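Local coordinates for protein adenylation domain (Streptomyces sp., PDB 5N9X) that binds adenosine-5'-triphosphate and threonine and is an adenylation domain of the AMP-binding (ANL) superfamily, at residues G64-P76 / V111-P123. Sequence-based numbering, arbitrary orientation.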
loop_
_atom_site.group_PDB
_atom_site.type_symbol
_atom_site.label_atom_id
_atom_site.label_comp_id
_atom_site.label_asym_id
_atom_site.label_seq_id
_atom_site.Cartn_x
_atom_site.Cartn_y
_atom_site.Cartn_z
ATOM N N GLY A 64 -19.401 -17.832 18.044
ATOM C CA GLY A 64 -18.722 -18.915 17.360
ATOM C C GLY A 64 -17.676 -18.456 16.358
ATOM O O GLY A 64 -17.712 -18.826 15.186
ATOM N N VAL A 65 -16.751 -17.628 16.813
ATOM C CA VAL A 65 -15.540 -17.380 16.054
ATOM C C VAL A 65 -14.404 -18.083 16.785
ATOM O O VAL A 65 -14.321 -18.005 18.014
ATOM C CB VAL A 65 -15.259 -15.887 15.909
ATOM C CG1 VAL A 65 -13.887 -15.675 15.323
ATOM C CG2 VAL A 65 -16.339 -15.241 15.051
ATOM N N ARG A 66 -13.552 -18.788 16.046
ATOM C CA ARG A 66 -12.449 -19.539 16.647
ATOM C C ARG A 66 -11.091 -19.099 16.107
ATOM O O ARG A 66 -11.010 -18.481 15.049
ATOM C CB ARG A 66 -12.638 -21.038 16.403
ATOM C CG ARG A 66 -13.627 -21.667 17.348
ATOM C CD ARG A 66 -13.378 -21.167 18.756
ATOM N NE ARG A 66 -14.351 -21.680 19.709
ATOM C CZ ARG A 66 -15.493 -21.076 20.008
ATOM N NH1 ARG A 66 -15.810 -19.923 19.433
ATOM N NH2 ARG A 66 -16.312 -21.625 20.888
ATOM N N LYS A 67 -10.023 -19.427 16.829
ATOM C CA LYS A 67 -8.674 -19.172 16.326
ATOM C C LYS A 67 -8.531 -19.735 14.904
ATOM O O LYS A 67 -9.082 -20.787 14.586
ATOM C CB LYS A 67 -7.627 -19.777 17.265
ATOM C CG LYS A 67 -6.206 -19.799 16.708
ATOM C CD LYS A 67 -5.171 -19.760 17.831
ATOM C CE LYS A 67 -4.982 -21.133 18.473
ATOM N NZ LYS A 67 -4.522 -22.136 17.463
ATOM N N GLY A 68 -7.837 -19.013 14.029
ATOM C CA GLY A 68 -7.652 -19.480 12.662
ATOM C C GLY A 68 -8.847 -19.211 11.769
ATOM O O GLY A 68 -8.806 -19.487 10.581
ATOM N N ASP A 69 -9.918 -18.674 12.337
ATOM C CA ASP A 69 -11.066 -18.243 11.541
ATOM C C ASP A 69 -10.839 -16.887 10.872
ATOM O O ASP A 69 -9.971 -16.104 11.271
ATOM C CB ASP A 69 -12.331 -18.157 12.403
ATOM C CG ASP A 69 -12.986 -19.519 12.632
ATOM O OD1 ASP A 69 -12.618 -20.501 11.943
ATOM O OD2 ASP A 69 -13.883 -19.589 13.503
ATOM N N ARG A 70 -11.676 -16.602 9.880
ATOM C CA ARG A 70 -11.507 -15.430 9.059
ATOM C C ARG A 70 -12.780 -14.596 9.144
ATOM O O ARG A 70 -13.876 -15.099 8.895
ATOM C CB ARG A 70 -11.177 -15.852 7.625
ATOM C CG ARG A 70 -9.855 -16.610 7.553
ATOM C CD ARG A 70 -9.312 -16.629 6.158
ATOM N NE ARG A 70 -9.938 -17.475 5.155
ATOM C CZ ARG A 70 -9.445 -18.643 4.738
ATOM N NH1 ARG A 70 -8.279 -19.086 5.187
ATOM N NH2 ARG A 70 -10.086 -19.338 3.805
ATOM N N VAL A 71 -12.649 -13.334 9.545
ATOM C CA VAL A 71 -13.828 -12.508 9.719
ATOM C C VAL A 71 -13.749 -11.242 8.876
ATOM O O VAL A 71 -12.774 -10.484 8.948
ATOM C CB VAL A 71 -14.051 -12.143 11.200
ATOM C CG1 VAL A 71 -15.324 -11.344 11.331
ATOM C CG2 VAL A 71 -14.160 -13.406 12.052
ATOM N N ALA A 72 -14.786 -11.019 8.075
ATOM C CA ALA A 72 -14.853 -9.839 7.233
ATOM C C ALA A 72 -15.068 -8.603 8.079
ATOM O O ALA A 72 -15.786 -8.642 9.077
ATOM C CB ALA A 72 -15.952 -9.965 6.220
ATOM N N LEU A 73 -14.453 -7.502 7.663
ATOM C CA LEU A 73 -14.669 -6.228 8.326
ATOM C C LEU A 73 -15.089 -5.218 7.279
ATOM O O LEU A 73 -14.359 -4.971 6.324
ATOM C CB LEU A 73 -13.414 -5.758 9.073
ATOM C CG LEU A 73 -13.549 -4.366 9.706
ATOM C CD1 LEU A 73 -14.562 -4.411 10.850
ATOM C CD2 LEU A 73 -12.217 -3.803 10.203
ATOM N N ARG A 74 -16.274 -4.646 7.450
ATOM C CA ARG A 74 -16.789 -3.662 6.493
ATOM C C ARG A 74 -17.352 -2.422 7.197
ATOM O O ARG A 74 -18.525 -2.397 7.581
ATOM C CB ARG A 74 -17.860 -4.300 5.602
ATOM C CG ARG A 74 -18.348 -3.377 4.530
ATOM C CD ARG A 74 -19.471 -3.991 3.723
ATOM N NE ARG A 74 -19.759 -3.178 2.544
ATOM C CZ ARG A 74 -20.472 -2.051 2.555
ATOM N NH1 ARG A 74 -20.975 -1.577 3.684
ATOM N NH2 ARG A 74 -20.682 -1.390 1.428
ATOM N N MET A 75 -16.498 -1.410 7.372
ATOM C CA MET A 75 -16.814 -0.213 8.152
ATOM C C MET A 75 -16.034 1.003 7.680
ATOM O O MET A 75 -14.884 0.895 7.291
ATOM C CB MET A 75 -16.487 -0.397 9.639
ATOM C CG MET A 75 -17.269 -1.415 10.402
ATOM S SD MET A 75 -17.255 -0.963 12.147
ATOM C CE MET A 75 -17.216 -2.587 12.888
ATOM N N PRO A 76 -16.644 2.182 7.775
ATOM C CA PRO A 76 -15.887 3.417 7.557
ATOM C C PRO A 76 -14.756 3.528 8.580
ATOM O O PRO A 76 -14.907 2.983 9.671
ATOM C CB PRO A 76 -16.938 4.510 7.760
ATOM C CG PRO A 76 -17.986 3.872 8.637
ATOM C CD PRO A 76 -18.040 2.445 8.165
ATOM N N VAL A 111 -15.861 -12.206 -0.103
ATOM C CA VAL A 111 -16.598 -12.884 0.962
ATOM C C VAL A 111 -16.585 -14.399 0.733
ATOM O O VAL A 111 -16.275 -15.174 1.651
ATOM C CB VAL A 111 -18.064 -12.400 1.074
ATOM C CG1 VAL A 111 -18.869 -13.364 1.961
ATOM C CG2 VAL A 111 -18.130 -10.975 1.605
ATOM N N THR A 112 -16.893 -14.812 -0.496
ATOM C CA THR A 112 -16.895 -16.237 -0.855
ATOM C C THR A 112 -15.483 -16.834 -0.995
ATOM O O THR A 112 -15.235 -17.945 -0.515
ATOM C CB THR A 112 -17.661 -16.484 -2.170
ATOM O OG1 THR A 112 -18.917 -15.790 -2.139
ATOM C CG2 THR A 112 -17.892 -17.955 -2.388
ATOM N N ASP A 113 -14.562 -16.112 -1.639
ATOM C CA ASP A 113 -13.195 -16.625 -1.804
ATOM C C ASP A 113 -12.498 -16.828 -0.461
ATOM O O ASP A 113 -11.791 -17.810 -0.255
ATOM C CB ASP A 113 -12.349 -15.689 -2.688
ATOM C CG ASP A 113 -11.011 -16.314 -3.104
ATOM O OD1 ASP A 113 -11.025 -17.347 -3.806
ATOM O OD2 ASP A 113 -9.948 -15.767 -2.742
ATOM N N SER A 114 -12.691 -15.901 0.461
ATOM C CA SER A 114 -11.994 -16.001 1.725
ATOM C C SER A 114 -12.736 -16.888 2.724
ATOM O O SER A 114 -12.173 -17.287 3.750
ATOM C CB SER A 114 -11.764 -14.611 2.309
ATOM O OG SER A 114 -12.991 -13.950 2.500
ATOM N N GLN A 115 -13.985 -17.208 2.411
ATOM C CA GLN A 115 -14.793 -18.072 3.274
ATOM C C GLN A 115 -14.811 -17.548 4.702
ATOM O O GLN A 115 -14.332 -18.215 5.625
ATOM C CB GLN A 115 -14.269 -19.525 3.271
ATOM C CG GLN A 115 -13.886 -20.122 1.903
ATOM C CD GLN A 115 -12.885 -21.274 2.035
ATOM O OE1 GLN A 115 -11.671 -21.059 2.064
ATOM N NE2 GLN A 115 -13.395 -22.501 2.124
ATOM N N VAL A 116 -15.333 -16.347 4.899
ATOM C CA VAL A 116 -15.382 -15.829 6.259
ATOM C C VAL A 116 -16.543 -16.449 7.047
ATOM O O VAL A 116 -17.615 -16.663 6.508
ATOM C CB VAL A 116 -15.475 -14.280 6.282
ATOM C CG1 VAL A 116 -14.276 -13.675 5.581
ATOM C CG2 VAL A 116 -16.752 -13.813 5.629
ATOM N N VAL A 117 -16.291 -16.759 8.318
ATOM C CA VAL A 117 -17.294 -17.317 9.221
ATOM C C VAL A 117 -18.285 -16.280 9.721
ATOM O O VAL A 117 -19.286 -16.634 10.331
ATOM C CB VAL A 117 -16.644 -17.964 10.444
ATOM C CG1 VAL A 117 -15.512 -18.848 10.022
ATOM C CG2 VAL A 117 -16.122 -16.891 11.398
ATOM N N ALA A 118 -17.980 -15.002 9.488
ATOM C CA ALA A 118 -18.800 -13.896 9.975
ATOM C C ALA A 118 -18.402 -12.588 9.311
ATOM O O ALA A 118 -17.362 -12.518 8.673
ATOM C CB ALA A 118 -18.669 -13.774 11.474
ATOM N N LEU A 119 -19.221 -11.552 9.482
ATOM C CA LEU A 119 -18.850 -10.209 9.034
ATOM C C LEU A 119 -19.061 -9.174 10.159
ATOM O O LEU A 119 -20.048 -9.240 10.899
ATOM C CB LEU A 119 -19.647 -9.831 7.782
ATOM C CG LEU A 119 -19.236 -8.535 7.074
ATOM C CD1 LEU A 119 -19.384 -8.679 5.567
ATOM C CD2 LEU A 119 -20.040 -7.334 7.559
ATOM N N VAL A 120 -18.137 -8.230 10.300
ATOM C CA VAL A 120 -18.314 -7.162 11.276
ATOM C C VAL A 120 -18.490 -5.828 10.571
ATOM O O VAL A 120 -17.686 -5.464 9.710
ATOM C CB VAL A 120 -17.130 -7.068 12.259
ATOM C CG1 VAL A 120 -17.425 -6.048 13.339
ATOM C CG2 VAL A 120 -16.869 -8.406 12.898
ATOM N N GLY A 121 -19.537 -5.098 10.956
ATOM C CA GLY A 121 -19.938 -3.863 10.290
ATOM C C GLY A 121 -21.269 -4.130 9.607
ATOM O O GLY A 121 -21.799 -5.227 9.763
ATOM N N ASP A 122 -21.829 -3.179 8.860
ATOM C CA ASP A 122 -22.999 -3.526 8.058
ATOM C C ASP A 122 -22.624 -3.783 6.609
ATOM O O ASP A 122 -21.690 -3.218 6.091
ATOM C CB ASP A 122 -24.072 -2.451 8.102
ATOM C CG ASP A 122 -25.412 -2.981 7.668
ATOM O OD1 ASP A 122 -25.901 -2.560 6.594
ATOM O OD2 ASP A 122 -25.953 -3.846 8.390
ATOM N N PRO A 123 -23.327 -4.712 5.968
ATOM C CA PRO A 123 -23.207 -4.995 4.537
ATOM C C PRO A 123 -23.899 -3.953 3.668
ATOM O O PRO A 123 -24.846 -4.288 2.925
ATOM C CB PRO A 123 -23.918 -6.344 4.400
ATOM C CG PRO A 123 -24.634 -6.562 5.753
ATOM C CD PRO A 123 -23.754 -5.913 6.700
HETATM O O HOH W 1 -12.863 -18.502 8.092
#
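A bend at chi3 (-73°) turns the end of Arg70 back toward the last turn of helix 104-114, where its NE and NH2 both donate to Ser114 O. The NE bond is the shorter, 2.6 Å from NE to Ser114 O, and runs in the carbonyl plane; NH2 reaches the same oxygen from above that plane. Arg70 thus grips one carbonyl oxygen near the helix C terminus with the NE and NH2 side of its guanidinium, which would probably offset the negative end of the helix dipole. A water bridges the same corner, accepting from Arg70 N and donating to Gln115 O, while Val117 N bonds Arg70 O at 3.0 Å. Arg74 contrasts: its chain, extended from CG to NE, brings NH1 3.0 Å from Asp122 O. Between the arginines, strands 70-74 and 118-121 pair in parallel at the middle of a four-stranded parallel sheet in the AMP-binding (ANL) family region; strand 94-97, between them in sequence, pairs on the far side of 70-74, leaving 118-121 directly beside it. Ala72 is bonded through both its backbone groups, N to Ala118 O and O to Val120 N (2.7 Å), and Arg74 N meets Val120 O almost straight on (174° at the hydrogen). On one face, Val120 CG2 sits 3.7 Å from Val71 CG1, and Val120 CG1 meets Met75 CE; helices 79-90 and 136-141 cover Met75. On the other, Ala72 CB lies against Leu119 CG at 3.7 Å, with Val116 CG2 also touching it. Near the turn at Arg66-Asp69, Val117 sets CG1 over the face of the Asp69 carboxylate, 3.7 Å from Asp69 CG, and CG2 against Val65 CG2.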